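Local coordinates for protein 6-carboxyhexanoate--coa ligase (Bacillus subtilis, PDB 5FLG) that is a CoA ligase of the 6-carboxyhexanoate--CoA ligase family that binds magnesium and holds pimelic acid and phosphoaminophosphonic acid-adenylate ester, at residues 167-170 with 171-174; 152-155 with 156-159; 38-41 with 42-46. All coordinates share one frame; numbering follows the deposited sequence.

Contact 1: residues 167-170 with 171-174; sequences PAHS and RIKE. With PML (pimelic acid), chain C.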
ATOM      1  N   PRO A 167      19.046  25.068   5.793  1.00 43.26           N
ATOM      2  CA  PRO A 167      19.270  23.812   6.516  1.00 41.48           C
ATOM      3  C   PRO A 167      18.827  22.617   5.688  1.00 39.91           C
ATOM      4  O   PRO A 167      17.843  22.704   4.962  1.00 44.16           O
ATOM      5  CB  PRO A 167      18.357  23.939   7.751  1.00 47.70           C
ATOM      6  CG  PRO A 167      17.860  25.342   7.778  1.00 44.09           C
ATOM      7  CD  PRO A 167      17.933  25.839   6.366  1.00 45.35           C
ATOM      8  N   ALA A 168      19.532  21.507   5.813  1.00 38.20           N
ATOM      9  CA  ALA A 168      19.296  20.326   5.001  1.00 38.84           C
ATOM     10  C   ALA A 168      18.144  19.468   5.531  1.00 38.58           C
ATOM     11  O   ALA A 168      18.292  18.276   5.720  1.00 42.00           O
ATOM     12  CB  ALA A 168      20.568  19.494   4.937  1.00 37.45           C
ATOM     13  N   HIS A 169      16.977  20.062   5.701  1.00 36.93           N
ATOM     14  CA  HIS A 169      15.834  19.344   6.251  1.00 36.62           C
ATOM     15  C   HIS A 169      15.012  18.667   5.187  1.00 37.98           C
ATOM     16  O   HIS A 169      14.803  19.216   4.072  1.00 32.65           O
ATOM     17  CB  HIS A 169      14.935  20.300   7.035  1.00 43.11           C
ATOM     18  CG  HIS A 169      15.591  20.887   8.244  1.00 46.06           C
ATOM     19  ND1 HIS A 169      15.260  22.134   8.738  1.00 49.79           N
ATOM     20  CD2 HIS A 169      16.589  20.422   9.034  1.00 49.81           C
ATOM     21  CE1 HIS A 169      16.010  22.401   9.794  1.00 50.01           C
ATOM     22  NE2 HIS A 169      16.823  21.377   9.998  1.00 51.63           N
ATOM     23  N   SER A 170      14.505  17.491   5.534  1.00 33.40           N
ATOM     24  CA  SER A 170      13.664  16.732   4.635  1.00 39.19           C
ATOM     25  C   SER A 170      12.438  17.513   4.151  1.00 38.30           C
ATOM     26  O   SER A 170      11.975  17.290   3.042  1.00 33.06           O
ATOM     27  CB  SER A 170      13.167  15.489   5.336  1.00 43.41           C
ATOM     28  OG  SER A 170      14.257  14.681   5.683  1.00 59.56           O
ATOM     29  N   ARG A 171      11.802  18.234   5.069  1.00 34.94           N
ATOM     30  CA  ARG A 171      10.655  19.064   4.729  1.00 39.04           C
ATOM     31  C   ARG A 171      10.987  19.940   3.505  1.00 36.25           C
ATOM     32  O   ARG A 171      10.113  20.193   2.650  1.00 35.18           O
ATOM     33  CB  ARG A 171      10.289  19.982   5.911  1.00 39.74           C
ATOM     34  CG  ARG A 171       9.302  19.394   6.900  1.00 42.60           C
ATOM     35  CD  ARG A 171       8.711  20.480   7.784  1.00 38.20           C
ATOM     36  NE  ARG A 171       7.659  19.985   8.688  1.00 42.96           N
ATOM     37  CZ  ARG A 171       7.861  19.708   9.972  1.00 45.92           C
ATOM     38  NH1 ARG A 171       9.086  19.787  10.467  1.00 52.08           N
ATOM     39  NH2 ARG A 171       6.873  19.282  10.754  1.00 45.06           N
ATOM     40  N   ILE A 172      12.178  20.537   3.520  1.00 33.31           N
ATOM     41  CA  ILE A 172      12.524  21.534   2.494  1.00 33.65           C
ATOM     42  C   ILE A 172      12.823  20.825   1.185  1.00 33.35           C
ATOM     43  O   ILE A 172      12.304  21.202   0.111  1.00 29.77           O
ATOM     44  CB  ILE A 172      13.710  22.409   2.906  1.00 32.70           C
ATOM     45  CG1 ILE A 172      13.338  23.279   4.097  1.00 33.92           C
ATOM     46  CG2 ILE A 172      14.191  23.254   1.738  1.00 33.05           C
ATOM     47  CD1 ILE A 172      14.542  23.836   4.840  1.00 33.44           C
ATOM     48  N   LYS A 173      13.507  19.698   1.292  1.00 29.86           N
ATOM     49  CA  LYS A 173      13.735  18.861   0.113  1.00 30.50           C
ATOM     50  C   LYS A 173      12.432  18.450  -0.584  1.00 32.61           C
ATOM     51  O   LYS A 173      12.288  18.593  -1.796  1.00 32.97           O
ATOM     52  CB  LYS A 173      14.496  17.623   0.474  1.00 32.08           C
ATOM     53  CG  LYS A 173      14.944  16.862  -0.751  1.00 33.62           C
ATOM     54  CD  LYS A 173      15.719  15.615  -0.358  1.00 35.42           C
ATOM     55  CE  LYS A 173      14.893  14.741   0.560  1.00 34.51           C
ATOM     56  NZ  LYS A 173      15.415  13.381   0.544  1.00 35.35           N
ATOM     57  N   GLU A 174      11.467  18.009   0.209  1.00 28.91           N
ATOM     58  CA  GLU A 174      10.189  17.595  -0.313  1.00 29.75           C
ATOM     59  C   GLU A 174       9.406  18.759  -0.896  1.00 27.79           C
ATOM     60  O   GLU A 174       8.945  18.680  -2.016  1.00 26.64           O
ATOM     61  CB  GLU A 174       9.377  16.849   0.757  1.00 31.55           C
ATOM     62  CG  GLU A 174       9.923  15.450   1.051  1.00 38.28           C
ATOM     63  CD  GLU A 174       9.542  14.883   2.443  1.00 40.46           C
ATOM     64  OE1 GLU A 174       8.747  15.492   3.202  1.00 41.86           O
ATOM     65  OE2 GLU A 174      10.044  13.803   2.784  1.00 48.71           O
TER
HETATM   66  C1  PML C 701      10.185  25.209   3.828  1.00 47.65           C
HETATM   67  O11 PML C 701      10.769  25.776   2.848  1.00 33.44           O
HETATM   68  O12 PML C 701      10.748  25.153   4.978  1.00 38.63           O
HETATM   69  C2  PML C 701       8.668  24.983   3.686  1.00 40.91           C
HETATM   70  C3  PML C 701       8.145  23.573   3.910  1.00 43.59           C
HETATM   71  C4  PML C 701       6.720  23.529   4.492  1.00 36.86           C
HETATM   72  C5  PML C 701       5.751  22.636   3.741  1.00 47.91           C
HETATM   73  C6  PML C 701       4.960  21.672   4.621  1.00 46.34           C
HETATM   74  C7  PML C 701       5.871  20.720   5.399  1.00 53.70           C
HETATM   75  O71 PML C 701       6.649  19.969   4.764  1.00 55.69           O
HETATM   76  O72 PML C 701       5.737  20.625   6.645  1.00 48.81           O

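Contact 2: residues 152-155 with 156-159; sequences WPDA and NFEK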
ATOM      1  N   TRP A 152      14.313  14.053  -5.181  1.00 25.40           N
ATOM      2  CA  TRP A 152      15.536  14.807  -5.223  1.00 25.23           C
ATOM      3  C   TRP A 152      16.555  13.960  -4.473  1.00 32.73           C
ATOM      4  O   TRP A 152      16.467  13.867  -3.271  1.00 28.76           O
ATOM      5  CB  TRP A 152      15.330  16.114  -4.470  1.00 24.82           C
ATOM      6  CG  TRP A 152      16.411  17.104  -4.673  1.00 23.82           C
ATOM      7  CD1 TRP A 152      17.686  16.843  -5.059  1.00 23.95           C
ATOM      8  CD2 TRP A 152      16.383  18.477  -4.307  1.00 23.22           C
ATOM      9  NE1 TRP A 152      18.426  17.982  -5.038  1.00 23.27           N
ATOM     10  CE2 TRP A 152      17.647  19.004  -4.570  1.00 23.74           C
ATOM     11  CE3 TRP A 152      15.421  19.304  -3.743  1.00 22.67           C
ATOM     12  CZ2 TRP A 152      17.915  20.361  -4.487  1.00 21.76           C
ATOM     13  CZ3 TRP A 152      15.725  20.605  -3.533  1.00 23.01           C
ATOM     14  CH2 TRP A 152      16.962  21.138  -3.902  1.00 21.22           C
ATOM     15  N   PRO A 153      17.412  13.241  -5.198  1.00 33.76           N
ATOM     16  CA  PRO A 153      18.471  12.448  -4.581  1.00 34.90           C
ATOM     17  C   PRO A 153      19.191  13.184  -3.458  1.00 37.82           C
ATOM     18  O   PRO A 153      19.708  14.325  -3.632  1.00 31.15           O
ATOM     19  CB  PRO A 153      19.409  12.140  -5.747  1.00 36.70           C
ATOM     20  CG  PRO A 153      18.506  12.187  -6.972  1.00 38.07           C
ATOM     21  CD  PRO A 153      17.501  13.260  -6.680  1.00 34.25           C
ATOM     22  N   ASP A 154      19.139  12.575  -2.275  1.00 29.57           N
ATOM     23  CA  ASP A 154      19.663  13.225  -1.102  1.00 33.97           C
ATOM     24  C   ASP A 154      21.036  13.887  -1.269  1.00 26.48           C
ATOM     25  O   ASP A 154      21.308  14.947  -0.715  1.00 31.13           O
ATOM     26  CB  ASP A 154      19.727  12.221   0.048  1.00 37.75           C
ATOM     27  CG  ASP A 154      19.775  12.908   1.369  1.00 46.01           C
ATOM     28  OD1 ASP A 154      18.794  13.648   1.660  1.00 58.75           O
ATOM     29  OD2 ASP A 154      20.881  12.954   1.962  1.00 51.28           O
ATOM     30  N   ALA A 155      21.945  13.206  -1.914  1.00 28.32           N
ATOM     31  CA  ALA A 155      23.339  13.675  -1.947  1.00 33.15           C
ATOM     32  C   ALA A 155      23.427  15.016  -2.669  1.00 30.39           C
ATOM     33  O   ALA A 155      24.067  15.978  -2.210  1.00 30.61           O
ATOM     34  CB  ALA A 155      24.208  12.625  -2.635  1.00 35.74           C
ATOM     35  N   ASN A 156      22.617  15.150  -3.714  1.00 32.56           N
ATOM     36  CA  ASN A 156      22.598  16.401  -4.473  1.00 27.41           C
ATOM     37  C   ASN A 156      21.862  17.471  -3.671  1.00 23.75           C
ATOM     38  O   ASN A 156      22.349  18.569  -3.497  1.00 27.04           O
ATOM     39  CB  ASN A 156      21.977  16.126  -5.841  1.00 27.71           C
ATOM     40  CG  ASN A 156      21.846  17.381  -6.695  1.00 29.07           C
ATOM     41  OD1 ASN A 156      20.935  18.146  -6.480  1.00 28.11           O
ATOM     42  ND2 ASN A 156      22.913  17.735  -7.370  1.00 29.93           N
ATOM     43  N   PHE A 157      20.806  17.087  -2.974  1.00 27.80           N
ATOM     44  CA  PHE A 157      20.138  18.029  -2.082  1.00 26.89           C
ATOM     45  C   PHE A 157      21.023  18.568  -0.970  1.00 27.56           C
ATOM     46  O   PHE A 157      21.034  19.775  -0.698  1.00 27.46           O
ATOM     47  CB  PHE A 157      18.903  17.394  -1.438  1.00 25.62           C
ATOM     48  CG  PHE A 157      18.286  18.246  -0.367  1.00 26.48           C
ATOM     49  CD1 PHE A 157      17.573  19.388  -0.700  1.00 28.70           C
ATOM     50  CD2 PHE A 157      18.356  17.875   0.983  1.00 30.81           C
ATOM     51  CE1 PHE A 157      17.117  20.253   0.291  1.00 28.08           C
ATOM     52  CE2 PHE A 157      17.837  18.692   1.970  1.00 29.90           C
ATOM     53  CZ  PHE A 157      17.183  19.872   1.618  1.00 32.10           C
ATOM     54  N   GLU A 158      21.789  17.700  -0.319  1.00 32.00           N
ATOM     55  CA  GLU A 158      22.668  18.179   0.757  1.00 33.48           C
ATOM     56  C   GLU A 158      23.690  19.186   0.238  1.00 30.65           C
ATOM     57  O   GLU A 158      23.940  20.236   0.859  1.00 29.73           O
ATOM     58  CB  GLU A 158      23.386  16.996   1.407  1.00 38.88           C
ATOM     59  CG  GLU A 158      22.484  16.100   2.251  1.00 45.92           C
ATOM     60  CD  GLU A 158      22.330  16.564   3.706  1.00 55.01           C
ATOM     61  OE1 GLU A 158      23.296  17.131   4.272  1.00 72.14           O
ATOM     62  OE2 GLU A 158      21.248  16.349   4.313  1.00 58.80           O
ATOM     63  N   LYS A 159      24.223  18.919  -0.939  1.00 32.81           N
ATOM     64  CA  LYS A 159      25.129  19.869  -1.571  1.00 38.24           C
ATOM     65  C   LYS A 159      24.440  21.189  -1.865  1.00 38.96           C
ATOM     66  O   LYS A 159      24.919  22.256  -1.461  1.00 34.42           O
ATOM     67  CB  LYS A 159      25.677  19.290  -2.865  1.00 41.60           C
ATOM     68  CG  LYS A 159      26.902  20.022  -3.341  1.00 50.12           C
ATOM     69  CD  LYS A 159      27.824  19.147  -4.176  1.00 59.26           C
ATOM     70  CE  LYS A 159      29.197  19.802  -4.266  1.00 66.34           C
ATOM     71  NZ  LYS A 159      30.176  19.005  -5.058  1.00 74.52           N
TER

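Contact 3: residues 38-41 with 42-46; sequences HEMK and HTVNA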
ATOM      1  N   HIS A  38      17.186  -0.399  -6.086  1.00 32.47           N
ATOM      2  CA  HIS A  38      18.059  -0.746  -4.972  1.00 40.31           C
ATOM      3  C   HIS A  38      17.837   0.218  -3.817  1.00 42.77           C
ATOM      4  O   HIS A  38      18.288  -0.028  -2.700  1.00 38.68           O
ATOM      5  CB  HIS A  38      19.525  -0.730  -5.405  1.00 38.46           C
ATOM      6  CG  HIS A  38      19.985   0.583  -5.962  1.00 38.46           C
ATOM      7  ND1 HIS A  38      20.407   1.626  -5.166  1.00 38.42           N
ATOM      8  CD2 HIS A  38      20.092   1.017  -7.240  1.00 38.19           C
ATOM      9  CE1 HIS A  38      20.777   2.637  -5.928  1.00 37.89           C
ATOM     10  NE2 HIS A  38      20.643   2.273  -7.192  1.00 41.20           N
ATOM     11  N   GLU A  39      17.048   1.269  -4.024  1.00 36.52           N
ATOM     12  CA  GLU A  39      16.725   2.100  -2.871  1.00 35.35           C
ATOM     13  C   GLU A  39      15.414   1.752  -2.161  1.00 28.12           C
ATOM     14  O   GLU A  39      15.011   2.426  -1.223  1.00 29.67           O
ATOM     15  CB  GLU A  39      16.815   3.571  -3.224  1.00 36.13           C
ATOM     16  CG  GLU A  39      18.241   4.065  -3.387  1.00 45.56           C
ATOM     17  CD  GLU A  39      18.316   5.479  -3.945  1.00 45.01           C
ATOM     18  OE1 GLU A  39      17.465   6.317  -3.585  1.00 48.74           O
ATOM     19  OE2 GLU A  39      19.293   5.786  -4.650  1.00 54.16           O
ATOM     20  N   MET A  40      14.815   0.636  -2.517  1.00 31.09           N
ATOM     21  CA  MET A  40      13.446   0.361  -2.111  1.00 32.22           C
ATOM     22  C   MET A  40      13.353   0.132  -0.589  1.00 34.48           C
ATOM     23  O   MET A  40      12.432   0.634   0.085  1.00 33.06           O
ATOM     24  CB  MET A  40      12.931  -0.848  -2.862  1.00 30.40           C
ATOM     25  CG  MET A  40      11.435  -1.080  -2.708  1.00 32.08           C
ATOM     26  SD  MET A  40      10.412   0.345  -3.138  1.00 34.92           S
ATOM     27  CE  MET A  40      10.456   0.190  -4.934  1.00 33.69           C
ATOM     28  N   LYS A  41      14.292  -0.622  -0.035  1.00 29.98           N
ATOM     29  CA  LYS A  41      14.157  -0.989   1.376  1.00 33.16           C
ATOM     30  C   LYS A  41      14.265   0.232   2.251  1.00 28.44           C
ATOM     31  O   LYS A  41      13.446   0.451   3.135  1.00 28.48           O
ATOM     32  CB  LYS A  41      15.214  -2.006   1.786  1.00 39.64           C
ATOM     33  CG  LYS A  41      15.164  -2.337   3.272  1.00 48.32           C
ATOM     34  CD  LYS A  41      15.917  -3.612   3.627  1.00 55.55           C
ATOM     35  CE  LYS A  41      17.141  -3.302   4.483  1.00 60.15           C
ATOM     36  NZ  LYS A  41      16.744  -2.721   5.791  1.00 63.67           N
ATOM     37  N   HIS A  42      15.246   1.070   1.962  1.00 28.93           N
ATOM     38  CA  HIS A  42      15.428   2.311   2.693  1.00 30.95           C
ATOM     39  C   HIS A  42      14.249   3.243   2.527  1.00 31.94           C
ATOM     40  O   HIS A  42      13.924   3.995   3.423  1.00 32.64           O
ATOM     41  CB  HIS A  42      16.715   2.994   2.218  1.00 39.42           C
ATOM     42  CG  HIS A  42      16.908   4.383   2.751  1.00 54.16           C
ATOM     43  ND1 HIS A  42      17.503   4.640   3.973  1.00 69.74           N
ATOM     44  CD2 HIS A  42      16.631   5.595   2.208  1.00 63.82           C
ATOM     45  CE1 HIS A  42      17.493   5.943   4.197  1.00 72.26           C
ATOM     46  NE2 HIS A  42      16.972   6.546   3.142  1.00 65.55           N
ATOM     47  N   THR A  43      13.656   3.272   1.335  1.00 27.25           N
ATOM     48  CA  THR A  43      12.640   4.270   1.033  1.00 25.87           C
ATOM     49  C   THR A  43      11.313   3.877   1.657  1.00 23.57           C
ATOM     50  O   THR A  43      10.665   4.678   2.279  1.00 27.63           O
ATOM     51  CB  THR A  43      12.431   4.362  -0.473  1.00 24.27           C
ATOM     52  OG1 THR A  43      13.625   4.847  -1.079  1.00 27.72           O
ATOM     53  CG2 THR A  43      11.284   5.293  -0.816  1.00 28.51           C
ATOM     54  N   VAL A  44      10.966   2.609   1.562  1.00 25.51           N
ATOM     55  CA  VAL A  44       9.790   2.113   2.226  1.00 27.71           C
ATOM     56  C   VAL A  44       9.900   2.337   3.734  1.00 32.37           C
ATOM     57  O   VAL A  44       8.933   2.765   4.372  1.00 30.43           O
ATOM     58  CB  VAL A  44       9.565   0.632   1.899  1.00 26.87           C
ATOM     59  CG1 VAL A  44       8.481   0.045   2.776  1.00 28.69           C
ATOM     60  CG2 VAL A  44       9.192   0.474   0.428  1.00 31.34           C
ATOM     61  N   ASN A  45      11.080   2.097   4.308  1.00 30.11           N
ATOM     62  CA  ASN A  45      11.267   2.407   5.727  1.00 29.64           C
ATOM     63  C   ASN A  45      11.211   3.902   6.062  1.00 31.79           C
ATOM     64  O   ASN A  45      10.683   4.292   7.102  1.00 31.55           O
ATOM     65  CB  ASN A  45      12.574   1.800   6.214  1.00 32.33           C
ATOM     66  CG  ASN A  45      12.408   0.354   6.598  1.00 29.75           C
ATOM     67  OD1 ASN A  45      11.763   0.068   7.590  1.00 36.68           O
ATOM     68  ND2 ASN A  45      12.806  -0.558   5.729  1.00 28.22           N
ATOM     69  N   ALA A  46      11.718   4.762   5.180  1.00 30.65           N
ATOM     70  CA  ALA A  46      11.652   6.183   5.452  1.00 31.02           C
ATOM     71  C   ALA A  46      10.196   6.636   5.456  1.00 31.73           C
ATOM     72  O   ALA A  46       9.789   7.440   6.302  1.00 36.71           O
ATOM     73  CB  ALA A  46      12.475   7.014   4.462  1.00 29.31           C
TER
HETATM   74  O   HOH W   1      17.377   0.264   0.051  1.00 37.24           O

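Contact 1: residues 167-170 with 171-174
The backbone turns from loop into helix 170-184 where His169 O takes the N-H of Lys173, 3.1 Å from O to N, with Ile172 N as a second, weak donor to the same oxygen. Ser170 O continues the pattern by accepting from Glu174 N at 3.0 Å. His169 occupies the N-cap position. Just before it, Ala168 is the centre of an inverse gamma turn.

Ile172 reaches back over this turn. Its CG1 stands beside the backbone N (chi1 -66°), and the extended chi2 then places CD1 3.5 Å from Pro167 O. CD1 also lies 4.2 Å from Pro167 CD and approaches the CB of His169. Ile172 CG1 is also 3.3 Å from O12 of pimelic acid. Ile172 therefore packs against both the loop and the ligand.

Arg171 runs extended from CG to NE along the other carboxylate of pimelic acid, the one bearing O71 and O72. Its NE donates to O72 at 2.9 Å, with a bent N-H...O angle of 133°. That oxygen lies at the edge of the guanidinium, near its plane. Arg171 NH2 forms a salt bridge with Asp197, a magnesium ligand, which probably steadies the guanidinium. Arg171 and Ile172 thus form part of the pimelic acid pocket wall.

Within the fold, Ala168 touches Phe157, Glu158 and Ala161 of helix 154-164. Glu174 OE1 makes a salt bridge with Lys50 of helix 40-52.

Contact 2: residues 152-155 with 156-159
Pro153 O receives Phe157 N at 3.0 Å (N to O), the first regular bond of helix 154-164, while Asn156 N bonds weakly to the same oxygen. This is a helix start with Pro153 at the N-cap and Trp152 just ahead of it. The next two bonds run from Glu158 N to Asp154 O and from Lys159 N to Ala155 O.

With CG anti to the backbone N (chi1 -168°), the Trp152 indole comes back against the first turn. Phe157 meets it in a T-shaped stack: the phenyl edge faces the six-membered ring, with centroids 4.9 Å apart and planes at 75°. Phe157 CB also sits over the five-membered ring, 3.7 Å from its centroid, in a CH-pi contact. Trp160 also meets the indole.

The side chains of Asp154 and Glu158 lie side by side, with OD2 and OE2 4.1 Å apart. The like charges may raise each other's pKa a little, though Asp154 OD1 also has a weak, long ion pair with Lys173 NZ.

Asn156 OD1 accepts a hydrogen bond from Trp254 N. The indole N-H of Trp152 reaches this oxygen in the carbonyl plane, on a lone pair, with NE1 2.9 Å from OD1.

Contact 3: residues 38-41 with 42-46
Two side-chain torsions fold polar groups back onto the first turn of helix 40-52. In Thr43, chi1 of -65° sets OG1 beside its own backbone N, facing the carbonyl of Glu39. In Asn45, chi1 of -84° brings the amide back along the helix toward the carbonyl of Lys41.

Thr43 OG1 donates to Glu39 O at 2.8 Å. Thr43 N donates to the same oxygen at 3.0 Å, nearly in line with the carbonyl, whereas the hydroxyl comes from above the carbonyl plane. Glu39, at the N-cap position, thus has its carbonyl gripped twice by one residue.

Lys41 O is treated in a similar way. Asn45 N reaches it at 3.1 Å and Asn45 ND2 at 2.9 Å, from opposite faces of the carbonyl plane. The acceptor lies close to the amide plane of Asn45. ND2 also donates to OD1 of Asn45 in the second subunit.

A water spans the change from the 3-10 segment to the alpha helix. It donates to His38 O at 2.9 Å and accepts from His42 N at 3.0 Å, standing in for the direct bond between those two residues.

On the buried side, the Met40 chain, bent at chi2 and chi3, lays SD 3.8 Å from Val44 CG2. Met40 packs on Tyr9 and Val11 of strand 8-17 and on Ile35 of strand 26-36, and Thr43 touches the same two strands. Val44 touches Leu48 of the second subunit.

The chemistry implies a helix start whose early carbonyls are tied by side-chain as well as backbone donors. The buried Thr43 hydroxyl gives its proton to the N-cap carbonyl. The Asn45 amide links a helix carbonyl to the subunit interface.

In the fold
Contacts 1 and 2 adjoin, with centres about 10 Å apart. Helices 154-164 and 170-184 follow each other in the chain. Phe157 CZ lies 3.5 Å from His169 O, and Lys173 CD packs on Trp152 O. Contact 1 faces the ligands: it touches pimelic acid, and the Glu174 side chain is about 4 Å from a magnesium ion and from phosphoaminophosphonic acid-adenylate ester. Contact 2 stands behind it, with the Phe157 side chain about 9 Å from pimelic acid. Contact 3 touches neither contact 1 nor contact 2; its nearest atoms are about 7 Å and 6 Å away. Its centre is about 18 Å from that of contact 1 and about 16 Å from that of contact 2, and it meets the second subunit through Val44 and Asn45.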